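Local coordinates for bifunctional GH43-CE protein (Bacteroides eggerthii, PDB 6MLY) that probably releases xylose from xylan chains through a family 43 glycosidase domain, and carries a second domain of the carbohydrate esterase type, at residues 48-56 with 331-339. Sequence-based numbering, arbitrary orientation.
Sequences TMHMSPGVP and VWQWNHNPD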
ATOM      1  N   THR A  48     -19.608  -8.627  -3.792  1.00 69.92           N
ATOM      2  CA  THR A  48     -18.234  -9.081  -3.548  1.00 69.20           C
ATOM      3  C   THR A  48     -17.714  -9.905  -4.735  1.00 69.58           C
ATOM      4  O   THR A  48     -16.621 -10.469  -4.652  1.00 69.78           O
ATOM      5  CB  THR A  48     -18.137  -9.923  -2.271  1.00 67.73           C
ATOM      6  OG1 THR A  48     -18.937 -11.095  -2.450  1.00 67.72           O
ATOM      7  CG2 THR A  48     -18.565  -9.157  -1.040  1.00 67.43           C
ATOM      8  N   MET A  49     -18.493  -9.965  -5.822  1.00 70.45           N
ATOM      9  CA  MET A  49     -18.085 -10.569  -7.087  1.00 70.85           C
ATOM     10  C   MET A  49     -17.594 -12.003  -6.845  1.00 69.99           C
ATOM     11  O   MET A  49     -18.392 -12.887  -6.517  1.00 70.92           O
ATOM     12  CB  MET A  49     -16.994  -9.718  -7.754  1.00 71.67           C
ATOM     13  CG  MET A  49     -17.509  -8.391  -8.273  1.00 73.39           C
ATOM     14  SD  MET A  49     -16.212  -7.137  -8.403  1.00 74.53           S
ATOM     15  CE  MET A  49     -17.217  -5.668  -8.619  1.00 75.91           C
ATOM     16  N   HIS A  50     -16.270 -12.202  -6.933  1.00 69.86           N
ATOM     17  CA  HIS A  50     -15.653 -13.521  -7.060  1.00 69.72           C
ATOM     18  C   HIS A  50     -15.305 -14.113  -5.688  1.00 68.58           C
ATOM     19  O   HIS A  50     -14.702 -15.177  -5.628  1.00 68.55           O
ATOM     20  CB  HIS A  50     -14.406 -13.438  -7.949  1.00 70.61           C
ATOM     21  CG  HIS A  50     -13.418 -12.431  -7.466  1.00 70.51           C
ATOM     22  ND1 HIS A  50     -13.294 -11.191  -8.050  1.00 71.34           N
ATOM     23  CD2 HIS A  50     -12.561 -12.452  -6.426  1.00 70.17           C
ATOM     24  CE1 HIS A  50     -12.385 -10.497  -7.410  1.00 71.27           C
ATOM     25  NE2 HIS A  50     -11.916 -11.248  -6.409  1.00 70.80           N
ATOM     26  N   MET A  51     -15.686 -13.431  -4.601  1.00 67.93           N
ATOM     27  CA  MET A  51     -15.453 -13.932  -3.249  1.00 67.16           C
ATOM     28  C   MET A  51     -16.470 -15.029  -2.903  1.00 66.48           C
ATOM     29  O   MET A  51     -17.562 -15.088  -3.460  1.00 67.14           O
ATOM     30  CB  MET A  51     -15.559 -12.814  -2.207  1.00 67.06           C
ATOM     31  CG  MET A  51     -14.627 -11.646  -2.455  1.00 67.52           C
ATOM     32  SD  MET A  51     -12.881 -12.108  -2.672  1.00 68.62           S
ATOM     33  CE  MET A  51     -12.386 -12.315  -0.964  1.00 68.35           C
ATOM     34  N   SER A  52     -16.082 -15.873  -1.945  1.00 65.72           N
ATOM     35  CA  SER A  52     -16.866 -16.981  -1.441  1.00 65.25           C
ATOM     36  C   SER A  52     -16.756 -17.000   0.084  1.00 64.52           C
ATOM     37  O   SER A  52     -15.653 -17.161   0.606  1.00 64.28           O
ATOM     38  CB  SER A  52     -16.386 -18.275  -2.053  1.00 66.24           C
ATOM     39  OG  SER A  52     -16.822 -19.401  -1.304  1.00 66.39           O
ATOM     40  N   PRO A  53     -17.882 -16.839   0.802  1.00 63.68           N
ATOM     41  CA  PRO A  53     -19.239 -16.750   0.277  1.00 63.57           C
ATOM     42  C   PRO A  53     -19.574 -15.424  -0.427  1.00 63.52           C
ATOM     43  O   PRO A  53     -18.755 -14.486  -0.417  1.00 63.04           O
ATOM     44  CB  PRO A  53     -20.120 -16.914   1.525  1.00 63.07           C
ATOM     45  CG  PRO A  53     -19.291 -16.329   2.627  1.00 63.03           C
ATOM     46  CD  PRO A  53     -17.882 -16.752   2.270  1.00 63.47           C
ATOM     47  N   GLY A  54     -20.782 -15.377  -1.023  1.00 63.57           N
ATOM     48  CA  GLY A  54     -21.231 -14.302  -1.925  1.00 64.06           C
ATOM     49  C   GLY A  54     -22.465 -13.569  -1.418  1.00 63.93           C
ATOM     50  O   GLY A  54     -23.193 -14.074  -0.566  1.00 63.24           O
ATOM     51  N   VAL A  55     -22.691 -12.372  -1.981  1.00 64.57           N
ATOM     52  CA  VAL A  55     -23.808 -11.458  -1.659  1.00 65.26           C
ATOM     53  C   VAL A  55     -23.924 -11.318  -0.141  1.00 64.41           C
ATOM     54  O   VAL A  55     -24.787 -11.932   0.480  1.00 64.20           O
ATOM     55  CB  VAL A  55     -25.144 -11.906  -2.290  1.00 65.47           C
ATOM     56  CG1 VAL A  55     -26.189 -10.800  -2.225  1.00 65.99           C
ATOM     57  CG2 VAL A  55     -24.978 -12.385  -3.725  1.00 66.33           C
ATOM     58  N   PRO A  56     -23.045 -10.520   0.508  1.00 64.72           N
ATOM     59  CA  PRO A  56     -23.152 -10.275   1.947  1.00 63.90           C
ATOM     60  C   PRO A  56     -24.333  -9.366   2.314  1.00 64.15           C
ATOM     61  O   PRO A  56     -24.520  -8.319   1.696  1.00 64.54           O
ATOM     62  CB  PRO A  56     -21.828  -9.585   2.308  1.00 63.86           C
ATOM     63  CG  PRO A  56     -21.351  -8.963   1.015  1.00 64.66           C
ATOM     64  CD  PRO A  56     -21.883  -9.846  -0.094  1.00 64.94           C
ATOM     65  N   VAL A 331     -16.929 -11.836   8.587  1.00 62.70           N
ATOM     66  CA  VAL A 331     -15.938 -10.868   8.079  1.00 62.65           C
ATOM     67  C   VAL A 331     -15.005 -11.547   7.064  1.00 62.84           C
ATOM     68  O   VAL A 331     -14.429 -10.859   6.208  1.00 63.86           O
ATOM     69  CB  VAL A 331     -15.128 -10.216   9.217  1.00 62.76           C
ATOM     70  CG1 VAL A 331     -16.003  -9.396  10.155  1.00 62.96           C
ATOM     71  CG2 VAL A 331     -14.319 -11.240   9.995  1.00 62.42           C
ATOM     72  N   TRP A 332     -14.864 -12.877   7.169  1.00 62.60           N
ATOM     73  CA  TRP A 332     -14.012 -13.680   6.291  1.00 62.60           C
ATOM     74  C   TRP A 332     -14.753 -14.053   5.003  1.00 62.65           C
ATOM     75  O   TRP A 332     -15.922 -14.457   5.042  1.00 63.04           O
ATOM     76  CB  TRP A 332     -13.529 -14.945   7.008  1.00 62.80           C
ATOM     77  CG  TRP A 332     -12.535 -14.710   8.107  1.00 62.81           C
ATOM     78  CD1 TRP A 332     -12.724 -14.928   9.440  1.00 63.02           C
ATOM     79  CD2 TRP A 332     -11.184 -14.242   7.968  1.00 62.85           C
ATOM     80  NE1 TRP A 332     -11.590 -14.627  10.139  1.00 63.04           N
ATOM     81  CE2 TRP A 332     -10.627 -14.205   9.264  1.00 62.97           C
ATOM     82  CE3 TRP A 332     -10.391 -13.847   6.885  1.00 63.08           C
ATOM     83  CZ2 TRP A 332      -9.317 -13.790   9.500  1.00 63.00           C
ATOM     84  CZ3 TRP A 332      -9.092 -13.441   7.117  1.00 63.06           C
ATOM     85  CH2 TRP A 332      -8.568 -13.410   8.409  1.00 62.79           C
ATOM     86  N   GLN A 333     -14.045 -13.913   3.873  1.00 62.90           N
ATOM     87  CA  GLN A 333     -14.448 -14.443   2.566  1.00 62.99           C
ATOM     88  C   GLN A 333     -13.181 -14.924   1.838  1.00 63.22           C
ATOM     89  O   GLN A 333     -12.177 -14.216   1.810  1.00 63.45           O
ATOM     90  CB  GLN A 333     -15.178 -13.392   1.714  1.00 63.47           C
ATOM     91  CG  GLN A 333     -16.160 -12.498   2.470  1.00 63.20           C
ATOM     92  CD  GLN A 333     -16.903 -11.545   1.560  1.00 63.94           C
ATOM     93  OE1 GLN A 333     -16.921 -11.713   0.345  1.00 64.84           O
ATOM     94  NE2 GLN A 333     -17.535 -10.532   2.139  1.00 63.97           N
ATOM     95  N   TRP A 334     -13.247 -16.121   1.242  1.00 63.59           N
ATOM     96  CA  TRP A 334     -12.162 -16.679   0.432  1.00 64.56           C
ATOM     97  C   TRP A 334     -12.109 -15.984  -0.933  1.00 65.17           C
ATOM     98  O   TRP A 334     -13.075 -15.377  -1.371  1.00 65.03           O
ATOM     99  CB  TRP A 334     -12.333 -18.191   0.242  1.00 64.93           C
ATOM    100  CG  TRP A 334     -12.472 -18.977   1.508  1.00 65.34           C
ATOM    101  CD1 TRP A 334     -13.631 -19.310   2.145  1.00 65.32           C
ATOM    102  CD2 TRP A 334     -11.412 -19.571   2.276  1.00 65.30           C
ATOM    103  NE1 TRP A 334     -13.366 -20.055   3.262  1.00 65.13           N
ATOM    104  CE2 TRP A 334     -12.014 -20.232   3.368  1.00 65.36           C
ATOM    105  CE3 TRP A 334     -10.021 -19.610   2.152  1.00 65.60           C
ATOM    106  CZ2 TRP A 334     -11.272 -20.916   4.327  1.00 65.48           C
ATOM    107  CZ3 TRP A 334      -9.288 -20.287   3.100  1.00 65.80           C
ATOM    108  CH2 TRP A 334      -9.907 -20.930   4.173  1.00 65.77           C
ATOM    109  N   ASN A 335     -10.957 -16.100  -1.598  1.00 66.29           N
ATOM    110  CA  ASN A 335     -10.785 -15.729  -2.996  1.00 67.17           C
ATOM    111  C   ASN A 335     -11.164 -16.938  -3.857  1.00 67.38           C
ATOM    112  O   ASN A 335     -10.453 -17.950  -3.841  1.00 67.47           O
ATOM    113  CB  ASN A 335      -9.350 -15.282  -3.282  1.00 68.67           C
ATOM    114  CG  ASN A 335      -9.069 -15.035  -4.751  1.00 69.95           C
ATOM    115  OD1 ASN A 335      -9.931 -14.559  -5.489  1.00 70.92           O
ATOM    116  ND2 ASN A 335      -7.848 -15.331  -5.173  1.00 72.41           N
ATOM    117  N   HIS A 336     -12.282 -16.821  -4.590  1.00 66.85           N
ATOM    118  CA  HIS A 336     -12.838 -17.909  -5.393  1.00 67.28           C
ATOM    119  C   HIS A 336     -13.237 -19.064  -4.465  1.00 66.70           C
ATOM    120  O   HIS A 336     -13.161 -18.933  -3.242  1.00 66.19           O
ATOM    121  CB  HIS A 336     -11.854 -18.336  -6.496  1.00 68.38           C
ATOM    122  CG  HIS A 336     -11.864 -17.469  -7.710  1.00 69.17           C
ATOM    123  ND1 HIS A 336     -11.418 -16.161  -7.692  1.00 69.06           N
ATOM    124  CD2 HIS A 336     -12.227 -17.728  -8.984  1.00 70.07           C
ATOM    125  CE1 HIS A 336     -11.527 -15.646  -8.900  1.00 69.88           C
ATOM    126  NE2 HIS A 336     -12.020 -16.589  -9.710  1.00 70.61           N
ATOM    127  N   ASN A 337     -13.678 -20.180  -5.058  1.00 67.64           N
ATOM    128  CA  ASN A 337     -14.169 -21.329  -4.308  1.00 68.16           C
ATOM    129  C   ASN A 337     -13.036 -21.953  -3.503  1.00 67.88           C
ATOM    130  O   ASN A 337     -12.034 -22.385  -4.070  1.00 68.81           O
ATOM    131  CB  ASN A 337     -14.804 -22.384  -5.215  1.00 69.05           C
ATOM    132  CG  ASN A 337     -16.135 -21.938  -5.769  1.00 69.22           C
ATOM    133  OD1 ASN A 337     -16.614 -20.858  -5.434  1.00 69.31           O
ATOM    134  ND2 ASN A 337     -16.732 -22.758  -6.618  1.00 70.27           N
ATOM    135  N   PRO A 338     -13.178 -22.052  -2.160  1.00 67.59           N
ATOM    136  CA  PRO A 338     -12.152 -22.679  -1.331  1.00 67.69           C
ATOM    137  C   PRO A 338     -12.102 -24.194  -1.564  1.00 68.45           C
ATOM    138  O   PRO A 338     -13.113 -24.783  -1.944  1.00 69.15           O
ATOM    139  CB  PRO A 338     -12.609 -22.367   0.103  1.00 66.97           C
ATOM    140  CG  PRO A 338     -14.107 -22.217  -0.008  1.00 66.63           C
ATOM    141  CD  PRO A 338     -14.337 -21.601  -1.372  1.00 66.81           C
ATOM    142  N   ASP A 339     -10.923 -24.790  -1.357  1.00 68.02           N
ATOM    143  CA  ASP A 339     -10.786 -26.229  -1.201  1.00 68.37           C
ATOM    144  C   ASP A 339     -10.875 -26.528   0.301  1.00 68.54           C
ATOM    145  O   ASP A 339      -9.906 -26.357   1.028  1.00 69.18           O
ATOM    146  CB  ASP A 339      -9.494 -26.729  -1.852  1.00 68.99           C
ATOM    147  CG  ASP A 339      -9.321 -28.239  -1.844  1.00 69.46           C
ATOM    148  OD1 ASP A 339     -10.151 -28.923  -1.215  1.00 68.90           O
ATOM    149  OD2 ASP A 339      -8.345 -28.719  -2.464  1.00 70.38           O
TER
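Ser52 and Trp334 form an antiparallel hydrogen-bonded pair that ties the family 43 glycosidase part of the chain to its concanavalin A-like domain. Strand 51-52 is the outermost strand of a sheet whose next members are strands 333-335 and 370-373. Ser52 N gives a bond to Trp334 O at 3.1 Å, with an N-H...O angle of 161°. Trp334 N returns one to Ser52 O at 2.7 Å, and this oxygen also lies at the edge of the indole ring. Gln333 and Ser52 are the residues most covered across the contact. The Met51 chain bends at chi2 (-53°) and chi3 (-80°), which brings CE back over the backbone of strand 333-335. Gln333 reaches out straight past CG and passes across Met51. Its OE1 lies against Met51 CB and the Thr48 methyl, CG2. The face carrying Ser52 and Trp334 is less buried, with Pro53 and Pro338 partly exposed. There Ser52 OG meets Pro338 CD, while its hydrogen bond goes to Asp74 O. At the His336 end the link between the segments is looser. His336 N reaches His50 O through a weak bond, and the two imidazoles are offset, with little overlap. The His336 ring itself is held: NE2 pairs with Thr90 N. Asn335 ND2 is hydrogen-bonded to Tyr91 OH, and Asn335 OD1 takes His336 ND1 at 3.1 Å, from above the amide plane.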